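Local coordinates for outer membrane protein Omp121 (Bacteroides thetaiotaomicron, PDB 5FQ8), which probably imports nutrients across the bacterial outer membrane as a TonB-dependent receptor and binds calcium and magnesium ions, at residues V107-S112 and G405-T410; A151-G154 and G160-M163; N374-Y379 and T501-K506; T783-E788 and Y884-D889; T846-N849 and P853-V856. All blocks are in the same frame, centred on the assembly; numbering follows the deposited sequence.

Interaction 1: V107-S112 and G405-T410; sequences VPLNNS and GLDTTT
The D407 carboxylate is the flat group at the centre of this contact, and the backbone N of N110 meets its OD2 from above the plane, 38° out of it. The pair joins a loop of the plug domain to strand 398-417 of the TonB-dependent receptor barrel. The bond from N110 N to D407 OD2 measures 3.2 Å and is fairly straight (161° at the hydrogen). The L109 side chain crosses that of D407 at a slant, its CD1 3.8 Å from D407 OD2, and N110 CB also lies against that oxygen. With CG opposite its own backbone N (chi1 -163°), D407 holds the carboxylate out from the strand. R383 forms a salt bridge with OD2, so one oxygen serves two donors. Changing D407 to an alanine would probably leave R383 without this counter-charge and N110 N without this acceptor.

The N110 amide is the second flat group. Its ND2 donates to S112 OG at 2.8 Å, tilted from the amide plane, and also bonds E456 on the next barrel strand. A water donates to N110 OD1 at 3.0 Å and reaches T409 OG1 weakly. Farther along, V107 CG1 rests 3.5 Å from G405 CA.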
# COMPACT_ATOMS: atom_id res chain seq x y z
N VAL B 107 21.71 -3.00 31.45
CA VAL B 107 21.20 -2.03 30.50
C VAL B 107 19.74 -2.35 30.24
O VAL B 107 19.40 -3.53 30.09
CB VAL B 107 21.99 -2.07 29.18
CG1 VAL B 107 21.34 -1.15 28.15
CG2 VAL B 107 23.43 -1.71 29.45
N PRO B 108 18.84 -1.37 30.21
CA PRO B 108 17.45 -1.68 29.91
C PRO B 108 17.31 -2.44 28.61
O PRO B 108 18.01 -2.17 27.63
CB PRO B 108 16.81 -0.30 29.82
CG PRO B 108 17.64 0.54 30.72
CD PRO B 108 19.03 0.04 30.58
N LEU B 109 16.42 -3.41 28.61
CA LEU B 109 16.15 -4.25 27.46
C LEU B 109 14.83 -3.84 26.82
O LEU B 109 13.87 -3.52 27.52
CB LEU B 109 16.09 -5.71 27.88
CG LEU B 109 15.88 -6.74 26.78
CD1 LEU B 109 17.17 -6.88 26.04
CD2 LEU B 109 15.44 -8.07 27.36
N ASN B 110 14.78 -3.85 25.50
CA ASN B 110 13.53 -3.53 24.84
C ASN B 110 12.54 -4.67 25.05
O ASN B 110 12.87 -5.84 24.82
CB ASN B 110 13.74 -3.27 23.35
CG ASN B 110 12.44 -3.07 22.61
OD1 ASN B 110 11.97 -3.95 21.91
ND2 ASN B 110 11.84 -1.89 22.77
N ASN B 111 11.35 -4.33 25.50
CA ASN B 111 10.31 -5.31 25.77
C ASN B 111 9.04 -4.92 25.05
O ASN B 111 7.95 -4.88 25.61
CB ASN B 111 10.07 -5.44 27.27
CG ASN B 111 9.14 -6.57 27.62
OD1 ASN B 111 9.10 -7.58 26.92
ND2 ASN B 111 8.38 -6.40 28.68
N SER B 112 9.17 -4.63 23.77
CA SER B 112 8.03 -4.20 22.98
C SER B 112 7.27 -5.41 22.48
O SER B 112 7.86 -6.44 22.18
CB SER B 112 8.49 -3.34 21.81
OG SER B 112 9.11 -2.17 22.30
N GLY B 405 24.18 1.32 26.30
CA GLY B 405 23.41 0.25 25.71
C GLY B 405 22.80 0.69 24.40
O GLY B 405 22.46 1.86 24.22
N LEU B 406 22.67 -0.26 23.48
CA LEU B 406 22.00 -0.06 22.21
C LEU B 406 21.14 -1.27 21.93
O LEU B 406 21.59 -2.39 22.10
CB LEU B 406 23.00 0.13 21.07
CG LEU B 406 22.40 0.33 19.68
CD1 LEU B 406 22.27 1.79 19.45
CD2 LEU B 406 23.26 -0.27 18.63
N ASP B 407 19.90 -1.03 21.51
CA ASP B 407 18.97 -2.09 21.15
C ASP B 407 18.18 -1.62 19.94
O ASP B 407 17.49 -0.60 20.01
CB ASP B 407 18.06 -2.44 22.33
CG ASP B 407 17.36 -3.77 22.18
OD1 ASP B 407 17.17 -4.26 21.07
OD2 ASP B 407 16.97 -4.33 23.21
N THR B 408 18.28 -2.36 18.84
CA THR B 408 17.64 -1.99 17.58
C THR B 408 17.03 -3.23 16.96
O THR B 408 17.57 -4.33 17.07
CB THR B 408 18.64 -1.33 16.62
OG1 THR B 408 18.17 -1.42 15.27
CG2 THR B 408 19.99 -2.00 16.70
N THR B 409 15.88 -3.04 16.31
CA THR B 409 15.10 -4.14 15.79
C THR B 409 14.44 -3.72 14.50
O THR B 409 13.90 -2.62 14.40
CB THR B 409 14.01 -4.60 16.75
OG1 THR B 409 14.52 -4.69 18.08
CG2 THR B 409 13.46 -5.94 16.32
N THR B 410 14.43 -4.63 13.54
CA THR B 410 13.75 -4.46 12.27
C THR B 410 12.80 -5.65 12.12
O THR B 410 13.24 -6.79 12.03
CB THR B 410 14.75 -4.38 11.12
OG1 THR B 410 15.58 -3.22 11.27
CG2 THR B 410 14.05 -4.32 9.78
O HOH W 1 11.70 -5.79 19.55

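Interaction 2: A151-G154 and G160-M163; sequences ALYG and GVVM
Y153 faces V161 and M163 within the plug domain, where the loop leading into strand 161-166 folds back on that strand of a four-stranded mixed sheet. The backbones stay well apart, with 8.4 Å between Y153 CA and V161 CA, and no hydrogen bond crosses. The contact is therefore made by side chains.

Its close-packed part surrounds the Y153 ring. L152 CB stands over the centre of one face, 4.0 Å above the plane, while V161 CG1 lies on the opposite face, 4.3 Å from the plane and displaced toward the rim. The other methyl, V161 CG2, is 4.0 Å from Y153 CD2 in an oblique position. V161 is buried, and L101, V103 and L144 of the flanking strands extend this apolar layer around the ring.

The more exposed side is at M163, which, like Y153, is not fully buried. Here the contact is Met-aromatic: M163 SD lies 5.0 Å from the Y153 ring centroid and 61° off the ring normal, so it sits obliquely. The methionine chain bends at its last torsion (chi3 43°), turning the methyl carbon away from a fully extended course. On the far flank, L152 packs on F527 and Q529 of barrel strand 513-534, linking this plug loop to the wall. M163 SD comes within 3.9 Å of Y153 CZ.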
# COMPACT_ATOMS: atom_id res chain seq x y z
N ALA B 151 15.91 5.02 41.94
CA ALA B 151 16.79 6.03 41.36
C ALA B 151 17.77 5.46 40.35
O ALA B 151 18.29 6.20 39.51
CB ALA B 151 17.57 6.74 42.47
N LEU B 152 18.02 4.16 40.40
CA LEU B 152 19.07 3.61 39.56
C LEU B 152 18.58 3.37 38.14
O LEU B 152 19.36 3.50 37.20
CB LEU B 152 19.60 2.33 40.17
CG LEU B 152 21.11 2.13 40.08
CD1 LEU B 152 21.80 3.33 40.65
CD2 LEU B 152 21.48 0.91 40.86
N TYR B 153 17.32 3.02 37.96
CA TYR B 153 16.84 2.67 36.64
C TYR B 153 15.79 3.62 36.10
O TYR B 153 15.48 3.55 34.91
CB TYR B 153 16.27 1.25 36.63
CG TYR B 153 17.14 0.26 37.34
CD1 TYR B 153 18.30 -0.22 36.76
CD2 TYR B 153 16.80 -0.21 38.60
CE1 TYR B 153 19.10 -1.14 37.41
CE2 TYR B 153 17.58 -1.12 39.27
CZ TYR B 153 18.73 -1.59 38.67
OH TYR B 153 19.51 -2.50 39.33
N GLY B 154 15.24 4.49 36.93
CA GLY B 154 14.39 5.55 36.43
C GLY B 154 12.91 5.21 36.48
O GLY B 154 12.47 4.27 37.15
N GLY B 160 8.18 -2.19 38.61
CA GLY B 160 9.06 -3.27 38.99
C GLY B 160 10.23 -3.41 38.03
O GLY B 160 10.24 -2.87 36.92
N VAL B 161 11.23 -4.16 38.47
CA VAL B 161 12.43 -4.39 37.69
C VAL B 161 12.74 -5.87 37.66
O VAL B 161 12.66 -6.54 38.70
CB VAL B 161 13.63 -3.60 38.25
CG1 VAL B 161 14.84 -3.93 37.46
CG2 VAL B 161 13.36 -2.13 38.21
N VAL B 162 13.09 -6.38 36.50
CA VAL B 162 13.56 -7.75 36.36
C VAL B 162 15.03 -7.69 35.98
O VAL B 162 15.37 -7.54 34.81
CB VAL B 162 12.76 -8.54 35.31
CG1 VAL B 162 13.43 -9.85 35.10
CG2 VAL B 162 11.35 -8.73 35.76
N MET B 163 15.90 -7.80 36.97
CA MET B 163 17.33 -7.76 36.74
C MET B 163 17.82 -9.15 36.36
O MET B 163 17.78 -10.06 37.19
CB MET B 163 18.06 -7.26 37.98
CG MET B 163 18.09 -5.78 38.12
SD MET B 163 18.61 -5.35 39.76
CE MET B 163 19.95 -6.51 40.00

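Interaction 3: N374-Y379 and T501-K506; sequences NYLNEY and TWFNLK
F503 supplies the ring that meets L376 and the carbonyl of N374. The contact sets the loop between strands 472-495 and 513-534 against the beginning of strand 376-394 in the TonB-dependent receptor barrel. Its CA atoms remain distant, 9.0 Å from L376 CA to F503 CA, and little surface is buried between the segments (116 Å²).

The apolar component is a single approach: L376 CB reaches F503 CE2 at 4.1 Å from an oblique direction. The F503 side chain turns CG away from its carbonyl carbon (chi1 -67°), and the ring projects toward the strand. L497, earlier in the same loop, also packs on F503.

Two carbonyl oxygens lie near the ring, one of them, T501 O, from its own segment. N374 O lies at its edge, in the ring plane, 3.9 Å from F503 CZ, where the slightly positive ring hydrogens are likely to suit it. T501 O instead stands 3.5 Å above the plane, over the ring centre. N374 ND2 donates to Y370 O.

No hydrogen bond crosses the contact; the loop makes its own. L505 N donates to Q516 OE1 of the second subunit, and K506 NZ to the backbone of another protein's chain. An Asx turn shapes the loop: N504 OD1 accepts from K506 N at 3.0 Å, in the carbonyl plane on a lone pair, with an N-H...O angle of 165°.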
# COMPACT_ATOMS: atom_id res chain seq x y z
N ASN B 374 -4.32 -21.56 2.94
CA ASN B 374 -4.39 -20.52 1.93
C ASN B 374 -4.32 -19.10 2.45
O ASN B 374 -4.33 -18.18 1.64
CB ASN B 374 -5.68 -20.67 1.11
CG ASN B 374 -5.66 -21.89 0.25
OD1 ASN B 374 -5.10 -21.88 -0.84
ND2 ASN B 374 -6.27 -22.95 0.73
N TYR B 375 -4.26 -18.89 3.75
CA TYR B 375 -4.13 -17.55 4.29
C TYR B 375 -2.71 -17.37 4.78
O TYR B 375 -1.94 -18.32 4.88
CB TYR B 375 -5.13 -17.32 5.42
CG TYR B 375 -6.53 -17.03 4.94
CD1 TYR B 375 -7.20 -17.93 4.13
CD2 TYR B 375 -7.17 -15.86 5.29
CE1 TYR B 375 -8.45 -17.67 3.69
CE2 TYR B 375 -8.44 -15.61 4.87
CZ TYR B 375 -9.07 -16.51 4.07
OH TYR B 375 -10.33 -16.26 3.64
N LEU B 376 -2.37 -16.13 5.07
CA LEU B 376 -0.99 -15.80 5.40
C LEU B 376 -0.96 -14.75 6.49
O LEU B 376 -1.70 -13.76 6.42
CB LEU B 376 -0.24 -15.30 4.18
CG LEU B 376 1.20 -14.89 4.44
CD1 LEU B 376 2.04 -16.08 4.16
CD2 LEU B 376 1.59 -13.75 3.56
N ASN B 377 -0.13 -14.96 7.49
CA ASN B 377 0.12 -13.97 8.53
C ASN B 377 1.49 -14.27 9.14
O ASN B 377 1.61 -14.86 10.21
CB ASN B 377 -0.97 -13.97 9.59
CG ASN B 377 -0.78 -12.89 10.60
OD1 ASN B 377 0.10 -12.05 10.46
ND2 ASN B 377 -1.60 -12.89 11.62
N GLU B 378 2.53 -13.81 8.46
CA GLU B 378 3.90 -14.14 8.82
C GLU B 378 4.58 -12.93 9.43
O GLU B 378 4.19 -11.79 9.20
CB GLU B 378 4.65 -14.60 7.58
CG GLU B 378 6.02 -15.18 7.83
CD GLU B 378 6.71 -15.59 6.57
OE1 GLU B 378 6.20 -16.49 5.88
OE2 GLU B 378 7.76 -14.99 6.27
N TYR B 379 5.57 -13.18 10.27
CA TYR B 379 6.38 -12.12 10.86
C TYR B 379 7.82 -12.61 10.90
O TYR B 379 8.08 -13.74 11.31
CB TYR B 379 5.89 -11.76 12.25
CG TYR B 379 6.60 -10.64 12.96
CD1 TYR B 379 6.22 -9.33 12.79
CD2 TYR B 379 7.61 -10.90 13.86
CE1 TYR B 379 6.84 -8.30 13.47
CE2 TYR B 379 8.24 -9.88 14.54
CZ TYR B 379 7.85 -8.59 14.34
OH TYR B 379 8.48 -7.57 15.01
N THR B 501 -4.58 -15.59 -6.05
CA THR B 501 -3.76 -16.19 -5.02
C THR B 501 -2.45 -15.46 -4.79
O THR B 501 -1.89 -15.54 -3.69
CB THR B 501 -3.51 -17.65 -5.41
OG1 THR B 501 -4.64 -18.43 -5.01
CG2 THR B 501 -2.28 -18.20 -4.76
N TRP B 502 -1.97 -14.69 -5.75
CA TRP B 502 -0.67 -14.06 -5.61
C TRP B 502 -0.74 -12.91 -4.61
O TRP B 502 -1.67 -12.10 -4.66
CB TRP B 502 -0.17 -13.57 -6.96
CG TRP B 502 1.25 -13.16 -6.95
CD1 TRP B 502 2.24 -13.71 -6.21
CD2 TRP B 502 1.85 -12.11 -7.70
NE1 TRP B 502 3.42 -13.06 -6.45
CE2 TRP B 502 3.20 -12.07 -7.36
CE3 TRP B 502 1.36 -11.19 -8.63
CZ2 TRP B 502 4.08 -11.16 -7.91
CZ3 TRP B 502 2.23 -10.28 -9.16
CH2 TRP B 502 3.57 -10.27 -8.81
N PHE B 503 0.21 -12.85 -3.70
CA PHE B 503 0.22 -11.85 -2.64
C PHE B 503 1.36 -10.88 -2.93
O PHE B 503 2.49 -11.08 -2.49
CB PHE B 503 0.37 -12.49 -1.28
CG PHE B 503 -0.80 -13.33 -0.85
CD1 PHE B 503 -2.09 -13.01 -1.21
CD2 PHE B 503 -0.60 -14.46 -0.08
CE1 PHE B 503 -3.16 -13.80 -0.81
CE2 PHE B 503 -1.67 -15.25 0.33
CZ PHE B 503 -2.94 -14.92 -0.04
N ASN B 504 1.05 -9.82 -3.68
CA ASN B 504 2.05 -8.85 -4.11
C ASN B 504 1.37 -7.51 -4.35
O ASN B 504 0.26 -7.46 -4.87
CB ASN B 504 2.76 -9.31 -5.38
CG ASN B 504 4.01 -8.53 -5.67
OD1 ASN B 504 3.96 -7.41 -6.16
ND2 ASN B 504 5.15 -9.11 -5.38
N LEU B 505 2.05 -6.43 -3.98
CA LEU B 505 1.51 -5.09 -4.16
C LEU B 505 1.21 -4.75 -5.61
O LEU B 505 0.51 -3.77 -5.86
CB LEU B 505 2.48 -4.07 -3.59
CG LEU B 505 2.67 -4.23 -2.09
CD1 LEU B 505 3.80 -3.38 -1.60
CD2 LEU B 505 1.39 -3.86 -1.40
N LYS B 506 1.73 -5.51 -6.57
CA LYS B 506 1.37 -5.31 -7.97
C LYS B 506 0.06 -5.96 -8.34
O LYS B 506 -0.45 -5.69 -9.43
CB LYS B 506 2.44 -5.89 -8.88
CG LYS B 506 3.67 -5.06 -9.02
CD LYS B 506 4.68 -5.77 -9.90
CE LYS B 506 5.66 -6.59 -9.08
NZ LYS B 506 6.91 -6.85 -9.84

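Interaction 4: T783-E788 and Y884-D889; sequences TGLPVE and YKYWGD
L785 and Y886 bring the two backbones nearest, 6.3 Å from L785 CA to Y886 CA, where an irregular loop passes beside helix 880-889, whose turn is closed here by the bonds of G888 N to Y884 O and D889 N to K885 O.

L785 carries most of the contact, and its two methyls divide the work. With CG placed opposite the carbonyl carbon (chi1 -52°), the fork is directed at the helix. CD1 lies 3.8 Å from K885 CD, across the extended lysine chain at about a right angle. CD2 settles on the helix backbone, 4.0 Å from Y886 CA, with Y886 CB at 4.1 Å. An alanine at L785 would probably open a gap between loop and helix and leave the aliphatic part of K885 without its apolar neighbour.

P786 continues the apolar strip. Its CD touches the edge of the Y886 ring, in the ring plane, 4.0 Å from CE1. The polar ends turn to other partners: Y886 OH bonds S892 OG, and K885 NZ makes a long, weak ion pair with an acidic side chain of another protein's chain. Within the loop, L785 N donates only weakly to T783 OG1, at 3.5 Å.

No hydrogen bond joins the segments, so the geometry is that of plain apolar loop-on-helix packing, between two long connections that link strands of the TonB-dependent receptor barrel.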
# COMPACT_ATOMS: atom_id res chain seq x y z
N THR B 783 -42.98 -14.30 23.59
CA THR B 783 -41.92 -15.22 23.21
C THR B 783 -41.43 -16.09 24.35
O THR B 783 -40.95 -17.20 24.11
CB THR B 783 -40.72 -14.45 22.66
OG1 THR B 783 -40.33 -13.45 23.61
CG2 THR B 783 -41.08 -13.81 21.36
N GLY B 784 -41.52 -15.62 25.59
CA GLY B 784 -40.97 -16.32 26.72
C GLY B 784 -39.57 -15.92 27.09
O GLY B 784 -39.13 -16.24 28.18
N LEU B 785 -38.88 -15.20 26.23
CA LEU B 785 -37.47 -14.89 26.41
C LEU B 785 -37.29 -13.76 27.40
O LEU B 785 -38.19 -12.96 27.60
CB LEU B 785 -36.85 -14.50 25.08
CG LEU B 785 -37.09 -15.50 23.96
CD1 LEU B 785 -36.75 -14.88 22.64
CD2 LEU B 785 -36.23 -16.68 24.22
N PRO B 786 -36.14 -13.69 28.06
CA PRO B 786 -35.94 -12.65 29.06
C PRO B 786 -35.97 -11.27 28.46
O PRO B 786 -35.75 -11.08 27.26
CB PRO B 786 -34.56 -12.98 29.65
CG PRO B 786 -33.99 -14.00 28.78
CD PRO B 786 -35.12 -14.73 28.15
N VAL B 787 -36.26 -10.29 29.30
CA VAL B 787 -36.33 -8.89 28.92
C VAL B 787 -35.11 -8.17 29.47
O VAL B 787 -34.76 -8.33 30.65
CB VAL B 787 -37.63 -8.25 29.45
CG1 VAL B 787 -37.55 -6.75 29.31
CG2 VAL B 787 -38.82 -8.78 28.69
N GLU B 788 -34.47 -7.37 28.63
CA GLU B 788 -33.27 -6.67 29.06
C GLU B 788 -33.60 -5.59 30.08
O GLU B 788 -34.59 -4.87 29.95
CB GLU B 788 -32.58 -6.05 27.84
CG GLU B 788 -31.38 -5.19 28.17
CD GLU B 788 -30.46 -5.01 27.00
OE1 GLU B 788 -30.70 -5.66 25.96
OE2 GLU B 788 -29.50 -4.23 27.10
N TYR B 884 -33.11 -22.19 20.61
CA TYR B 884 -31.82 -21.78 20.07
C TYR B 884 -31.49 -20.35 20.43
O TYR B 884 -30.32 -20.02 20.66
CB TYR B 884 -31.80 -21.93 18.55
CG TYR B 884 -32.40 -20.74 17.85
CD1 TYR B 884 -33.77 -20.59 17.73
CD2 TYR B 884 -31.58 -19.74 17.32
CE1 TYR B 884 -34.32 -19.52 17.10
CE2 TYR B 884 -32.12 -18.65 16.69
CZ TYR B 884 -33.50 -18.54 16.58
OH TYR B 884 -34.10 -17.47 15.95
N LYS B 885 -32.50 -19.48 20.48
CA LYS B 885 -32.24 -18.08 20.75
C LYS B 885 -32.14 -17.80 22.24
O LYS B 885 -31.42 -16.88 22.64
CB LYS B 885 -33.33 -17.23 20.10
CG LYS B 885 -33.21 -15.75 20.36
CD LYS B 885 -34.35 -14.99 19.74
CE LYS B 885 -34.14 -13.49 19.89
NZ LYS B 885 -34.83 -12.73 18.82
N TYR B 886 -32.81 -18.60 23.07
CA TYR B 886 -32.65 -18.48 24.51
C TYR B 886 -31.19 -18.63 24.90
O TYR B 886 -30.66 -17.84 25.70
CB TYR B 886 -33.50 -19.53 25.22
CG TYR B 886 -33.37 -19.49 26.72
CD1 TYR B 886 -33.60 -18.33 27.42
CD2 TYR B 886 -33.03 -20.63 27.43
CE1 TYR B 886 -33.49 -18.29 28.78
CE2 TYR B 886 -32.93 -20.59 28.80
CZ TYR B 886 -33.15 -19.42 29.47
OH TYR B 886 -33.06 -19.36 30.83
N TRP B 887 -30.52 -19.61 24.33
CA TRP B 887 -29.15 -19.87 24.69
C TRP B 887 -28.18 -18.95 23.99
O TRP B 887 -27.17 -18.55 24.57
CB TRP B 887 -28.82 -21.33 24.41
CG TRP B 887 -29.54 -22.23 25.34
CD1 TRP B 887 -30.56 -23.07 25.06
CD2 TRP B 887 -29.32 -22.31 26.74
NE1 TRP B 887 -30.98 -23.69 26.20
CE2 TRP B 887 -30.23 -23.23 27.25
CE3 TRP B 887 -28.44 -21.68 27.62
CZ2 TRP B 887 -30.28 -23.56 28.58
CZ3 TRP B 887 -28.49 -22.01 28.95
CH2 TRP B 887 -29.40 -22.94 29.41
N GLY B 888 -28.48 -18.57 22.75
CA GLY B 888 -27.60 -17.64 22.06
C GLY B 888 -27.48 -16.33 22.81
O GLY B 888 -26.40 -15.76 22.90
N ASP B 889 -28.59 -15.85 23.38
CA ASP B 889 -28.56 -14.59 24.08
C ASP B 889 -27.95 -14.74 25.46
O ASP B 889 -27.57 -13.73 26.07
CB ASP B 889 -29.96 -13.99 24.21
CG ASP B 889 -30.63 -13.77 22.88
OD1 ASP B 889 -29.95 -13.65 21.86
OD2 ASP B 889 -31.87 -13.70 22.87

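Interaction 5: T846-N849 and P853-V856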
# COMPACT_ATOMS: atom_id res chain seq x y z
N THR B 846 -26.41 -26.11 26.67
CA THR B 846 -27.58 -25.83 25.86
C THR B 846 -28.50 -27.03 25.73
O THR B 846 -29.60 -26.89 25.18
CB THR B 846 -27.19 -25.34 24.46
OG1 THR B 846 -26.66 -26.42 23.69
CG2 THR B 846 -26.16 -24.23 24.55
N ALA B 847 -28.10 -28.18 26.23
CA ALA B 847 -28.98 -29.33 26.26
C ALA B 847 -29.91 -29.33 27.47
O ALA B 847 -30.46 -30.36 27.81
CB ALA B 847 -28.15 -30.61 26.21
N TYR B 848 -30.15 -28.15 28.04
CA TYR B 848 -30.62 -28.01 29.42
C TYR B 848 -31.92 -28.77 29.70
O TYR B 848 -31.99 -29.55 30.65
CB TYR B 848 -30.78 -26.54 29.74
CG TYR B 848 -31.71 -26.22 30.88
CD1 TYR B 848 -31.31 -26.39 32.18
CD2 TYR B 848 -32.97 -25.70 30.64
CE1 TYR B 848 -32.13 -26.08 33.21
CE2 TYR B 848 -33.80 -25.39 31.67
CZ TYR B 848 -33.37 -25.58 32.95
OH TYR B 848 -34.20 -25.28 34.00
N ASN B 849 -32.97 -28.51 28.96
CA ASN B 849 -34.25 -29.09 29.33
C ASN B 849 -34.61 -30.23 28.41
O ASN B 849 -35.79 -30.46 28.14
CB ASN B 849 -35.33 -28.02 29.33
CG ASN B 849 -36.56 -28.43 30.09
OD1 ASN B 849 -36.55 -28.45 31.31
ND2 ASN B 849 -37.62 -28.74 29.38
N PRO B 853 -40.03 -27.50 25.15
CA PRO B 853 -40.56 -26.17 25.46
C PRO B 853 -40.59 -25.94 26.95
O PRO B 853 -40.97 -26.81 27.72
CB PRO B 853 -41.97 -26.21 24.87
CG PRO B 853 -42.27 -27.63 24.66
CD PRO B 853 -40.97 -28.25 24.32
N LEU B 854 -40.16 -24.77 27.37
CA LEU B 854 -39.94 -24.59 28.79
C LEU B 854 -40.28 -23.18 29.19
O LEU B 854 -40.08 -22.23 28.43
CB LEU B 854 -38.51 -24.91 29.16
CG LEU B 854 -37.44 -23.93 28.72
CD1 LEU B 854 -36.97 -23.12 29.89
CD2 LEU B 854 -36.33 -24.71 28.12
N ILE B 855 -40.80 -23.04 30.41
CA ILE B 855 -41.05 -21.75 31.01
C ILE B 855 -39.90 -21.44 31.95
O ILE B 855 -39.62 -22.21 32.86
CB ILE B 855 -42.39 -21.72 31.74
CG1 ILE B 855 -43.53 -21.65 30.73
CG2 ILE B 855 -42.46 -20.52 32.65
CD1 ILE B 855 -44.90 -21.62 31.33
N VAL B 856 -39.22 -20.33 31.69
CA VAL B 856 -38.13 -19.87 32.54
C VAL B 856 -38.59 -19.92 33.99
O VAL B 856 -39.64 -19.37 34.31
CB VAL B 856 -37.68 -18.46 32.15
CG1 VAL B 856 -36.65 -17.94 33.12
CG2 VAL B 856 -37.11 -18.47 30.76
O HOH W 2 -40.78 -27.74 30.18
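Two different first torsions bring N849 and L854 together: N849 holds CG opposite its backbone N (chi1 -162°), whereas L854 tucks CG between its backbone N and carbonyl carbon (chi1 71°). The side chains slide past each other in opposite senses across a short bend of the loop between helix 832-839 and strand 859-865 of this TonB-dependent receptor. The nearest CA atoms, those of N849 and L854, are 7.3 Å apart.

Packing is mainly between aliphatic carbons. N849 CB rests 3.7 Å from L854 CD2, and the flank of the amide follows, with N849 ND2 at 3.9 Å from L854 CB. The second leucine methyl, CD1, meets the Y848 ring at its edge, near the ring plane, 4.3 Å from CE2. I883 of helix 880-889 also packs on L854.

D850, next in the chain, binds calcium in a structure of this protein, although this chain does not hold that ion in the model. Separately, a bound calcium ion lies about 7 Å from the side chain of N849. The amide of N849 has several polar links: OD1 bonds the backbone of another protein's chain, and ND2 donates weakly to N852 O.

A water links the two segments, weakly on one side. It accepts weakly from N849 ND2 at 3.4 Å and donates to P853 O at 2.6 Å.

Interactions 1 and 5 are buried, interactions 2 and 4 partly so, and interaction 3 is a surface contact. Interactions 1 and 2 both involve the plug, with centres 15 Å apart: one ties it to the barrel through a hydrogen bond to a carboxylate, with a weak water link, the other is internal and apolar. Interactions 1 and 3 use neighbouring barrel strands, 398-417 and 376-394, and both reach the second subunit. Interactions 4 and 5 lie on the other side of the chain's centre from the plug, with centres about 11 Å apart, and touch directly where W887 packs on Y848. Interaction 4 is apolar across its segments, whereas interaction 5 adds a weakly bridging water.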